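Local coordinates for probable branched-chain amino acid ABC transporter, amino acid binding protein (Thermus thermophilus, PDB 3LKB), which probably binds branched-chain amino acids, valine in this crystal, and delivers them to an ABC transporter as its periplasmic-type solute receptor, at residues 35-38 with 42-45; 85-90 with 108-113; 145-150 with 192-197; 217-222 with 243-248. The protein carries 2 engineered substitutions. One frame throughout, in Å; residues are numbered along the deposited sequence.

The contacts follow one another along the chain and illustrate how helices are tied to the loops and strands of a two-lobed binding protein. Contact 1 ends helix 21-41 ahead of strand 47-55; contact 2 joins helix 84-97 to the loop after strand 101-103, their centres about 30 Å apart. Contact 3 packs helix 188-196 on strand 145-150 of the large mixed sheet, and contact 4 joins helix 208-220 to the loop before strand 250-253 of that sheet; their centres are about 16 Å apart, and Lys192 packs on Leu221. Contacts 1 and 3 lie on opposite sides of the chain's centre. Contact 2 is near the bound valine; the others are structural packing farther out.

Contact 1. Residues 35-38 with 42-45; sequences CKWA and KLVP
Trp37 and Leu43 meet where helix 21-41 gives out, and the tight part of the contact is their apolar packing. CD2 of Leu43 comes to 3.5 Å from CZ3 of Trp37, obliquely to the indole, and CD1 of Leu43 reaches the same CZ3 at 3.8 Å. The two side chains cross at about a right angle. With CG anti to the backbone N (chi1 -164°), Trp37 brings its six-membered ring to Leu43; the indole also packs on Leu267 and Ile271 of helix 263-274. CB of Ala38 sits a little farther off, 4.1 Å from CD2 of Leu43, and leans on Phe49 of the next strand. Shortening Leu43 to an alanine would probably strip the six-membered ring of Trp37 of both methyl contacts and open a gap beside Ala38. The loose side belongs to exposed Lys42, whose CB is directed away from the helix. Its positive phi turns the backbone so that Leu43 N bonds to Ala38 O at 3.1 Å, in the carbonyl plane. Together with a bond from Lys42 N to Asn39 O, this is a Schellman motif, closing the helix of a beta-alpha-beta unit.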
loop_
_atom_site.group_PDB
_atom_site.type_symbol
_atom_site.label_atom_id
_atom_site.label_comp_id
_atom_site.label_asym_id
_atom_site.label_seq_id
_atom_site.Cartn_x
_atom_site.Cartn_y
_atom_site.Cartn_z
ATOM N N CYS A 35 -16.513 10.447 -2.933
ATOM C CA CYS A 35 -17.539 10.545 -1.926
ATOM C C CYS A 35 -17.402 11.858 -1.168
ATOM O O CYS A 35 -18.403 12.484 -0.783
ATOM C CB CYS A 35 -17.455 9.376 -0.965
ATOM S SG CYS A 35 -18.865 9.238 0.177
ATOM N N LYS A 36 -16.135 12.261 -0.993
ATOM C CA LYS A 36 -15.768 13.503 -0.325
ATOM C C LYS A 36 -16.235 14.681 -1.150
ATOM O O LYS A 36 -16.827 15.635 -0.647
ATOM C CB LYS A 36 -14.253 13.565 -0.180
ATOM C CG LYS A 36 -13.787 14.349 1.033
ATOM C CD LYS A 36 -12.797 13.561 1.874
ATOM C CE LYS A 36 -13.495 12.468 2.663
ATOM N NZ LYS A 36 -12.540 11.731 3.545
ATOM N N TRP A 37 -15.939 14.617 -2.469
ATOM C CA TRP A 37 -16.412 15.587 -3.457
ATOM C C TRP A 37 -17.956 15.642 -3.583
ATOM O O TRP A 37 -18.518 16.707 -3.691
ATOM C CB TRP A 37 -15.757 15.333 -4.827
ATOM C CG TRP A 37 -15.868 16.460 -5.822
ATOM C CD1 TRP A 37 -15.089 17.601 -5.877
ATOM C CD2 TRP A 37 -16.741 16.530 -6.945
ATOM N NE1 TRP A 37 -15.444 18.382 -6.964
ATOM C CE2 TRP A 37 -16.466 17.749 -7.625
ATOM C CE3 TRP A 37 -17.743 15.694 -7.440
ATOM C CZ2 TRP A 37 -17.180 18.158 -8.759
ATOM C CZ3 TRP A 37 -18.459 16.099 -8.602
ATOM C CH2 TRP A 37 -18.172 17.322 -9.242
ATOM N N ALA A 38 -18.639 14.501 -3.529
ATOM C CA ALA A 38 -20.113 14.515 -3.472
ATOM C C ALA A 38 -20.642 15.418 -2.353
ATOM O O ALA A 38 -21.571 16.185 -2.565
ATOM C CB ALA A 38 -20.671 13.107 -3.328
ATOM N N LYS A 42 -22.457 18.981 -2.929
ATOM C CA LYS A 42 -23.872 18.637 -2.720
ATOM C C LYS A 42 -24.528 18.043 -3.984
ATOM O O LYS A 42 -25.589 18.470 -4.443
ATOM C CB LYS A 42 -24.646 19.846 -2.161
ATOM C CG LYS A 42 -24.599 19.942 -0.618
ATOM C CD LYS A 42 -23.842 21.190 -0.132
ATOM C CE LYS A 42 -24.721 22.485 -0.145
ATOM N NZ LYS A 42 -23.939 23.768 -0.423
ATOM N N LEU A 43 -23.858 17.052 -4.542
ATOM C CA LEU A 43 -24.351 16.345 -5.690
ATOM C C LEU A 43 -25.702 15.683 -5.452
ATOM O O LEU A 43 -26.488 15.555 -6.380
ATOM C CB LEU A 43 -23.342 15.281 -6.100
ATOM C CG LEU A 43 -22.360 15.543 -7.250
ATOM C CD1 LEU A 43 -21.887 16.965 -7.334
ATOM C CD2 LEU A 43 -21.194 14.579 -7.102
ATOM N N VAL A 44 -25.959 15.215 -4.236
ATOM C CA VAL A 44 -27.276 14.698 -3.949
ATOM C C VAL A 44 -27.948 15.538 -2.877
ATOM O O VAL A 44 -27.639 15.445 -1.702
ATOM C CB VAL A 44 -27.332 13.178 -3.611
ATOM C CG1 VAL A 44 -26.511 12.378 -4.617
ATOM C CG2 VAL A 44 -26.822 12.934 -2.215
ATOM N N PRO A 45 -28.901 16.341 -3.293
ATOM C CA PRO A 45 -29.489 17.262 -2.343
ATOM C C PRO A 45 -30.166 16.496 -1.212
ATOM O O PRO A 45 -30.897 15.524 -1.467
ATOM C CB PRO A 45 -30.517 18.039 -3.195
ATOM C CG PRO A 45 -30.131 17.722 -4.707
ATOM C CD PRO A 45 -29.648 16.284 -4.559
#

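Contact 2. Residues 85-90 with 108-113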
loop_
_atom_site.group_PDB
_atom_site.type_symbol
_atom_site.label_atom_id
_atom_site.label_comp_id
_atom_site.label_asym_id
_atom_site.label_seq_id
_atom_site.Cartn_x
_atom_site.Cartn_y
_atom_site.Cartn_z
ATOM N N GLY A 85 -12.566 -13.345 -5.788
ATOM C CA GLY A 85 -12.779 -14.444 -4.922
ATOM C C GLY A 85 -13.826 -14.106 -3.921
ATOM O O GLY A 85 -14.673 -14.869 -3.668
ATOM N N ALA A 86 -13.751 -12.895 -3.419
ATOM C CA ALA A 86 -14.680 -12.405 -2.418
ATOM C C ALA A 86 -16.069 -12.281 -2.993
ATOM O O ALA A 86 -17.024 -12.791 -2.387
ATOM C CB ALA A 86 -14.214 -11.060 -1.822
ATOM N N ASN A 87 -16.184 -11.638 -4.154
ATOM C CA ASN A 87 -17.470 -11.509 -4.831
ATOM C C ASN A 87 -18.100 -12.844 -5.146
ATOM O O ASN A 87 -19.294 -13.012 -4.905
ATOM C CB ASN A 87 -17.350 -10.691 -6.111
ATOM C CG ASN A 87 -17.295 -9.203 -5.845
ATOM O OD1 ASN A 87 -16.223 -8.616 -5.643
ATOM N ND2 ASN A 87 -18.439 -8.573 -5.882
ATOM N N LEU A 88 -17.328 -13.798 -5.692
ATOM C CA LEU A 88 -17.859 -15.186 -5.870
ATOM C C LEU A 88 -18.494 -15.766 -4.592
ATOM O O LEU A 88 -19.602 -16.266 -4.620
ATOM C CB LEU A 88 -16.788 -16.126 -6.397
ATOM C CG LEU A 88 -16.520 -15.801 -7.881
ATOM C CD1 LEU A 88 -15.230 -16.452 -8.410
ATOM C CD2 LEU A 88 -17.730 -16.284 -8.691
ATOM N N GLN A 89 -17.806 -15.618 -3.475
ATOM C CA GLN A 89 -18.187 -16.163 -2.204
ATOM C C GLN A 89 -19.445 -15.477 -1.656
ATOM O O GLN A 89 -20.296 -16.124 -1.104
ATOM C CB GLN A 89 -17.012 -15.912 -1.239
ATOM C CG GLN A 89 -16.747 -17.042 -0.388
ATOM C CD GLN A 89 -15.527 -16.896 0.525
ATOM O OE1 GLN A 89 -15.542 -16.138 1.514
ATOM N NE2 GLN A 89 -14.488 -17.695 0.228
ATOM N N LEU A 90 -19.529 -14.153 -1.773
ATOM C CA LEU A 90 -20.713 -13.387 -1.344
ATOM C C LEU A 90 -21.932 -13.386 -2.263
ATOM O O LEU A 90 -22.972 -12.854 -1.848
ATOM C CB LEU A 90 -20.323 -11.918 -1.149
ATOM C CG LEU A 90 -19.068 -11.821 -0.302
ATOM C CD1 LEU A 90 -18.729 -10.400 -0.216
ATOM C CD2 LEU A 90 -19.414 -12.353 1.055
ATOM N N ILE A 108 -16.624 -12.150 -15.569
ATOM C CA ILE A 108 -17.969 -12.322 -16.149
ATOM C C ILE A 108 -18.906 -13.257 -15.342
ATOM O O ILE A 108 -20.154 -13.071 -15.294
ATOM C CB ILE A 108 -17.880 -12.793 -17.586
ATOM C CG1 ILE A 108 -19.220 -12.620 -18.263
ATOM C CG2 ILE A 108 -17.343 -14.260 -17.662
ATOM C CD1 ILE A 108 -19.613 -11.155 -18.526
ATOM N N GLU A 109 -18.290 -14.239 -14.694
ATOM C CA GLU A 109 -18.992 -15.205 -13.863
ATOM C C GLU A 109 -19.866 -14.531 -12.783
ATOM O O GLU A 109 -20.884 -15.084 -12.326
ATOM C CB GLU A 109 -17.959 -16.202 -13.268
ATOM C CG GLU A 109 -18.528 -17.322 -12.387
ATOM C CD GLU A 109 -19.638 -18.126 -13.088
ATOM O OE1 GLU A 109 -19.549 -18.332 -14.346
ATOM O OE2 GLU A 109 -20.586 -18.566 -12.380
ATOM N N LEU A 110 -19.471 -13.329 -12.382
ATOM C CA LEU A 110 -20.216 -12.576 -11.384
ATOM C C LEU A 110 -21.616 -12.204 -11.828
ATOM O O LEU A 110 -22.491 -12.144 -10.984
ATOM C CB LEU A 110 -19.474 -11.299 -10.979
ATOM C CG LEU A 110 -18.083 -11.475 -10.356
ATOM C CD1 LEU A 110 -17.515 -10.116 -9.871
ATOM C CD2 LEU A 110 -18.071 -12.538 -9.247
ATOM N N ILE A 111 -21.816 -11.932 -13.120
ATOM C CA ILE A 111 -23.139 -11.568 -13.629
ATOM C C ILE A 111 -23.817 -12.752 -14.360
ATOM O O ILE A 111 -24.820 -12.569 -15.014
ATOM C CB ILE A 111 -23.147 -10.253 -14.474
ATOM C CG1 ILE A 111 -22.055 -10.226 -15.528
ATOM C CG2 ILE A 111 -22.862 -9.036 -13.590
ATOM C CD1 ILE A 111 -22.461 -10.475 -16.877
ATOM N N ASP A 112 -23.245 -13.952 -14.229
ATOM C CA ASP A 112 -23.845 -15.189 -14.752
ATOM C C ASP A 112 -24.600 -15.900 -13.638
ATOM O O ASP A 112 -24.290 -15.691 -12.488
ATOM C CB ASP A 112 -22.785 -16.127 -15.310
ATOM C CG ASP A 112 -22.285 -15.703 -16.691
ATOM O OD1 ASP A 112 -22.819 -14.742 -17.320
ATOM O OD2 ASP A 112 -21.316 -16.348 -17.136
ATOM N N PRO A 113 -25.642 -16.673 -13.989
ATOM C CA PRO A 113 -26.508 -17.357 -13.016
ATOM C C PRO A 113 -25.756 -18.442 -12.309
ATOM O O PRO A 113 -24.774 -18.944 -12.845
ATOM C CB PRO A 113 -27.597 -17.992 -13.885
ATOM C CG PRO A 113 -27.101 -17.841 -15.295
ATOM C CD PRO A 113 -26.241 -16.659 -15.337
#
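Leu88 and Asn87, on the helix that starts at the valine pocket, pack against Glu109 and Leu110 of the loop after strand 101-103; Thr84, at the start of the helix, and Ser105, earlier in the same loop, both line that pocket. The side chain of Asn87 and the bound valine are about 7 Å apart. Leu110 does most of the touching. Its forked end meets the helix, with CD2 at 3.7 Å from CB of Asn87 and CD1 at 3.8 Å from the same carbon, so both methyls bear on one methylene. CD2 of Leu110 also lies 3.8 Å from CD2 of Leu88, and these two leucines cross at about a right angle. The CG of Leu110 stands anti to the carbonyl carbon (chi1 -60°), which brings the methyls over to the helix. Glu109 contributes its aliphatic part: CG rests 3.9 Å from CD2 of Leu88. One turn farther along the helix, Lys91 NZ bonds to the backbone carbonyls of Glu109 and Asp112, and Leu110 also packs on Pro103 and Ser105. Between the two segments, then, cohesion rests on dispersion and on fitted shapes, while Lys91 adds a polar tie to the loop.

Contact 3. Residues 145-150 with 192-197; sequences KVALVV and KRFEQA
On the helix that sets Phe194 against Ala147, one polar atom is gripped twice: OE1 of Gln196 takes NH2 of Arg193 at 3.0 Å and, weakly, NE of Arg193 at 3.4 Å. The NH2 donor stands above the amide carbonyl plane, 68° out of it, although OE1 stays near the guanidinium plane. This pair faces outward; the inward side of helix 188-196 packs on the parallel part of the large mixed sheet in a beta-alpha-beta crossover. The helix links strand 173-179 to strand 201-205, and strand 145-150 runs between those two, so the crossing passes over it. Phe194 is the side chain that reaches down. CG lies beside the backbone N (chi1 -73°), which directs the ring at the strand, where CB of Ala147 sits over one face, 3.8 Å from the ring centroid and 17° off the normal, a CH-pi contact. Val149 comes instead to the rim: its CG2 is at the ring edge, in plane, 3.7 Å from CE2 of Phe194. With a serine in place of Phe194, Ala147 and Val149 would probably lose the ring they share, opening a gap under the helix. Farther along, Ala147 and Phe194 share Val199 as a neighbour. At the strand's start the bent chain of Lys145 brings CE to 3.3 Å from the carbonyl O of Ala197.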
loop_
_atom_site.group_PDB
_atom_site.type_symbol
_atom_site.label_atom_id
_atom_site.label_comp_id
_atom_site.label_asym_id
_atom_site.label_seq_id
_atom_site.Cartn_x
_atom_site.Cartn_y
_atom_site.Cartn_z
ATOM N N LYS A 145 1.781 -19.107 -31.397
ATOM C CA LYS A 145 1.868 -19.764 -30.128
ATOM C C LYS A 145 1.782 -18.729 -29.028
ATOM O O LYS A 145 2.528 -17.780 -29.016
ATOM C CB LYS A 145 3.181 -20.522 -30.000
ATOM C CG LYS A 145 3.499 -21.562 -31.125
ATOM C CD LYS A 145 3.746 -22.886 -30.449
ATOM C CE LYS A 145 4.986 -23.580 -30.928
ATOM N NZ LYS A 145 4.637 -24.699 -31.857
ATOM N N VAL A 146 0.885 -18.941 -28.080
ATOM C CA VAL A 146 0.673 -17.991 -27.007
ATOM C C VAL A 146 0.715 -18.673 -25.643
ATOM O O VAL A 146 0.314 -19.827 -25.493
ATOM C CB VAL A 146 -0.620 -17.134 -27.241
ATOM C CG1 VAL A 146 -1.385 -17.581 -28.412
ATOM C CG2 VAL A 146 -1.535 -16.935 -25.993
ATOM N N ALA A 147 1.212 -17.941 -24.653
ATOM C CA ALA A 147 1.265 -18.437 -23.306
ATOM C C ALA A 147 0.445 -17.476 -22.453
ATOM O O ALA A 147 0.415 -16.262 -22.705
ATOM C CB ALA A 147 2.675 -18.459 -22.846
ATOM N N LEU A 148 -0.241 -18.006 -21.461
ATOM C CA LEU A 148 -0.940 -17.177 -20.533
ATOM C C LEU A 148 -0.158 -17.177 -19.234
ATOM O O LEU A 148 0.295 -18.235 -18.782
ATOM C CB LEU A 148 -2.363 -17.692 -20.303
ATOM C CG LEU A 148 -3.316 -17.881 -21.511
ATOM C CD1 LEU A 148 -4.742 -18.262 -21.021
ATOM C CD2 LEU A 148 -3.381 -16.679 -22.454
ATOM N N VAL A 149 0.001 -15.986 -18.643
ATOM C CA VAL A 149 0.546 -15.821 -17.300
ATOM C C VAL A 149 -0.422 -15.024 -16.409
ATOM O O VAL A 149 -0.784 -13.912 -16.721
ATOM C CB VAL A 149 1.948 -15.124 -17.331
ATOM C CG1 VAL A 149 2.390 -14.710 -15.932
ATOM C CG2 VAL A 149 2.967 -16.043 -17.915
ATOM N N VAL A 150 -0.711 -15.555 -15.238
ATOM C CA VAL A 150 -1.920 -15.295 -14.536
ATOM C C VAL A 150 -1.657 -15.247 -13.037
ATOM O O VAL A 150 -0.787 -15.962 -12.505
ATOM C CB VAL A 150 -2.849 -16.414 -14.914
ATOM C CG1 VAL A 150 -3.407 -17.157 -13.750
ATOM C CG2 VAL A 150 -3.843 -15.959 -15.901
ATOM N N LYS A 192 12.612 -18.737 -20.160
ATOM C CA LYS A 192 13.401 -19.757 -20.912
ATOM C C LYS A 192 12.542 -20.960 -21.344
ATOM O O LYS A 192 12.693 -21.444 -22.436
ATOM C CB LYS A 192 14.594 -20.258 -20.087
ATOM C CG LYS A 192 15.969 -19.729 -20.422
ATOM C CD LYS A 192 16.028 -18.257 -20.739
ATOM C CE LYS A 192 17.362 -17.650 -20.203
ATOM N NZ LYS A 192 18.614 -17.726 -21.054
ATOM N N ARG A 193 11.628 -21.399 -20.488
ATOM C CA ARG A 193 10.614 -22.398 -20.823
ATOM C C ARG A 193 9.782 -21.984 -22.041
ATOM O O ARG A 193 9.624 -22.775 -22.979
ATOM C CB ARG A 193 9.681 -22.642 -19.625
ATOM C CG ARG A 193 9.731 -24.028 -18.969
ATOM C CD ARG A 193 9.155 -25.105 -19.931
ATOM N NE ARG A 193 10.097 -25.444 -21.026
ATOM C CZ ARG A 193 9.925 -26.389 -21.969
ATOM N NH1 ARG A 193 8.818 -27.150 -22.020
ATOM N NH2 ARG A 193 10.885 -26.570 -22.872
ATOM N N PHE A 194 9.272 -20.748 -22.027
ATOM C CA PHE A 194 8.475 -20.178 -23.147
ATOM C C PHE A 194 9.267 -20.093 -24.440
ATOM O O PHE A 194 8.783 -20.449 -25.494
ATOM C CB PHE A 194 7.971 -18.774 -22.789
ATOM C CG PHE A 194 6.851 -18.764 -21.774
ATOM C CD1 PHE A 194 6.393 -19.958 -21.183
ATOM C CD2 PHE A 194 6.293 -17.561 -21.371
ATOM C CE1 PHE A 194 5.360 -19.964 -20.257
ATOM C CE2 PHE A 194 5.246 -17.524 -20.432
ATOM C CZ PHE A 194 4.770 -18.723 -19.866
ATOM N N GLU A 195 10.502 -19.621 -24.335
ATOM C CA GLU A 195 11.360 -19.514 -25.476
ATOM C C GLU A 195 11.615 -20.913 -26.080
ATOM O O GLU A 195 11.592 -21.033 -27.282
ATOM C CB GLU A 195 12.665 -18.811 -25.106
ATOM C CG GLU A 195 13.846 -19.322 -25.936
ATOM C CD GLU A 195 14.883 -18.271 -26.209
ATOM O OE1 GLU A 195 15.909 -18.267 -25.485
ATOM O OE2 GLU A 195 14.675 -17.445 -27.136
ATOM N N GLN A 196 11.817 -21.959 -25.260
ATOM C CA GLN A 196 12.080 -23.321 -25.798
ATOM C C GLN A 196 10.886 -23.860 -26.572
ATOM O O GLN A 196 11.029 -24.526 -27.632
ATOM C CB GLN A 196 12.451 -24.333 -24.704
ATOM C CG GLN A 196 13.738 -24.006 -24.027
ATOM C CD GLN A 196 14.089 -25.005 -22.926
ATOM O OE1 GLN A 196 13.379 -25.115 -21.907
ATOM N NE2 GLN A 196 15.206 -25.741 -23.122
ATOM N N ALA A 197 9.712 -23.557 -26.037
ATOM C CA ALA A 197 8.465 -24.045 -26.595
ATOM C C ALA A 197 8.044 -23.173 -27.755
ATOM O O ALA A 197 6.998 -23.397 -28.325
ATOM C CB ALA A 197 7.392 -24.069 -25.516
#

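Contact 4. Residues 217-222 with 243-248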
loop_
_atom_site.group_PDB
_atom_site.type_symbol
_atom_site.label_atom_id
_atom_site.label_comp_id
_atom_site.label_asym_id
_atom_site.label_seq_id
_atom_site.Cartn_x
_atom_site.Cartn_y
_atom_site.Cartn_z
ATOM N N ASP A 217 12.840 -8.736 -16.880
ATOM C CA ASP A 217 13.645 -9.908 -17.181
ATOM C C ASP A 217 13.657 -10.217 -18.692
ATOM O O ASP A 217 14.725 -10.472 -19.245
ATOM C CB ASP A 217 13.140 -11.088 -16.361
ATOM C CG ASP A 217 13.603 -11.020 -14.915
ATOM O OD1 ASP A 217 14.625 -10.327 -14.644
ATOM O OD2 ASP A 217 12.935 -11.650 -14.049
ATOM N N ALA A 218 12.487 -10.141 -19.350
ATOM C CA ALA A 218 12.397 -10.303 -20.809
ATOM C C ALA A 218 13.371 -9.416 -21.588
ATOM O O ALA A 218 14.112 -9.889 -22.459
ATOM C CB ALA A 218 10.996 -10.062 -21.282
ATOM N N LYS A 219 13.360 -8.138 -21.256
ATOM C CA LYS A 219 14.306 -7.177 -21.808
ATOM C C LYS A 219 15.775 -7.624 -21.559
ATOM O O LYS A 219 16.548 -7.784 -22.507
ATOM C CB LYS A 219 14.006 -5.796 -21.210
ATOM C CG LYS A 219 14.667 -4.646 -21.902
ATOM C CD LYS A 219 14.590 -3.366 -21.063
ATOM C CE LYS A 219 15.675 -2.326 -21.485
ATOM N NZ LYS A 219 15.367 -1.856 -22.878
ATOM N N ARG A 220 16.112 -7.874 -20.291
ATOM C CA ARG A 220 17.434 -8.297 -19.850
ATOM C C ARG A 220 17.944 -9.440 -20.722
ATOM O O ARG A 220 19.086 -9.413 -21.185
ATOM C CB ARG A 220 17.348 -8.800 -18.406
ATOM C CG ARG A 220 18.464 -8.362 -17.481
ATOM C CD ARG A 220 18.331 -6.830 -17.175
ATOM N NE ARG A 220 19.637 -6.200 -16.903
ATOM C CZ ARG A 220 20.552 -5.856 -17.827
ATOM N NH1 ARG A 220 20.335 -6.038 -19.129
ATOM N NH2 ARG A 220 21.710 -5.327 -17.443
ATOM N N LEU A 221 17.090 -10.441 -20.938
ATOM C CA LEU A 221 17.473 -11.610 -21.714
ATOM C C LEU A 221 17.436 -11.426 -23.241
ATOM O O LEU A 221 17.818 -12.346 -23.986
ATOM C CB LEU A 221 16.606 -12.810 -21.331
ATOM C CG LEU A 221 16.719 -13.215 -19.865
ATOM C CD1 LEU A 221 15.469 -13.908 -19.453
ATOM C CD2 LEU A 221 17.971 -14.079 -19.640
ATOM N N GLY A 222 16.954 -10.270 -23.699
ATOM C CA GLY A 222 16.776 -9.996 -25.130
ATOM C C GLY A 222 15.731 -10.797 -25.892
ATOM O O GLY A 222 15.932 -11.059 -27.072
ATOM N N GLY A 243 9.319 0.791 -16.743
ATOM C CA GLY A 243 10.092 1.743 -17.570
ATOM C C GLY A 243 10.080 1.272 -19.017
ATOM O O GLY A 243 9.066 0.898 -19.528
ATOM N N ASP A 244 11.228 1.231 -19.645
ATOM C CA ASP A 244 11.323 0.913 -21.047
ATOM C C ASP A 244 11.023 -0.504 -21.360
ATOM O O ASP A 244 10.867 -0.848 -22.540
ATOM C CB ASP A 244 12.735 1.138 -21.533
ATOM C CG ASP A 244 12.854 2.387 -22.291
ATOM O OD1 ASP A 244 12.422 3.432 -21.728
ATOM O OD2 ASP A 244 13.352 2.332 -23.456
ATOM N N ALA A 245 11.009 -1.351 -20.339
ATOM C CA ALA A 245 10.732 -2.742 -20.637
ATOM C C ALA A 245 9.273 -2.850 -21.031
ATOM O O ALA A 245 8.871 -3.858 -21.583
ATOM C CB ALA A 245 11.115 -3.711 -19.462
ATOM N N ALA A 246 8.503 -1.800 -20.764
ATOM C CA ALA A 246 7.064 -1.740 -21.167
ATOM C C ALA A 246 6.808 -1.396 -22.644
ATOM O O ALA A 246 5.751 -1.658 -23.175
ATOM C CB ALA A 246 6.291 -0.778 -20.282
ATOM N N GLU A 247 7.771 -0.779 -23.293
ATOM C CA GLU A 247 7.607 -0.423 -24.723
ATOM C C GLU A 247 6.933 -1.518 -25.546
ATOM O O GLU A 247 7.403 -2.652 -25.577
ATOM C CB GLU A 247 8.985 -0.151 -25.336
ATOM C CG GLU A 247 8.883 0.606 -26.626
ATOM C CD GLU A 247 8.375 2.043 -26.426
ATOM O OE1 GLU A 247 8.438 2.613 -25.294
ATOM O OE2 GLU A 247 7.912 2.592 -27.421
ATOM N N GLY A 248 5.850 -1.188 -26.232
ATOM C CA GLY A 248 5.197 -2.160 -27.106
ATOM C C GLY A 248 4.218 -3.082 -26.388
ATOM O O GLY A 248 3.537 -3.871 -27.032
#
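The flat group here is the carboxylate of Asp244, and Lys219 neither stacks on it nor pairs with it. NZ of Lys219 comes nearest to CB of Asp244, at 4.2 Å, and stays 4.7 Å from OD2 of Asp244. The closer packing is with Ala245, whose methyl sits alongside the lysine chain: CB of Ala245 is 3.8 Å from CD of Lys219 and 4.0 Å from its CB. That line of contact follows from an extended chain, CG anti to the backbone N (chi1 -166°), which keeps running past the alanine until the last torsion (chi4 66°) bends the ammonium end. The contact lies on the surface and joins the C-terminal part of helix 208-220 to the short 3-10 segment 244-246, which follows helix 236-242 and precedes strand 250-253 of the large sheet. The helix end is closed by a Schellman motif at Gly222, whose N bonds to Lys219 O at 2.8 Å, so the residue that makes the contact also belongs to the cap. Asp217 OD2 bonds to Asn187 ND2. Chemically, the grip is apolar, and the opposite charges of Lys219 and Asp244 probably add only a modest attraction at their separation.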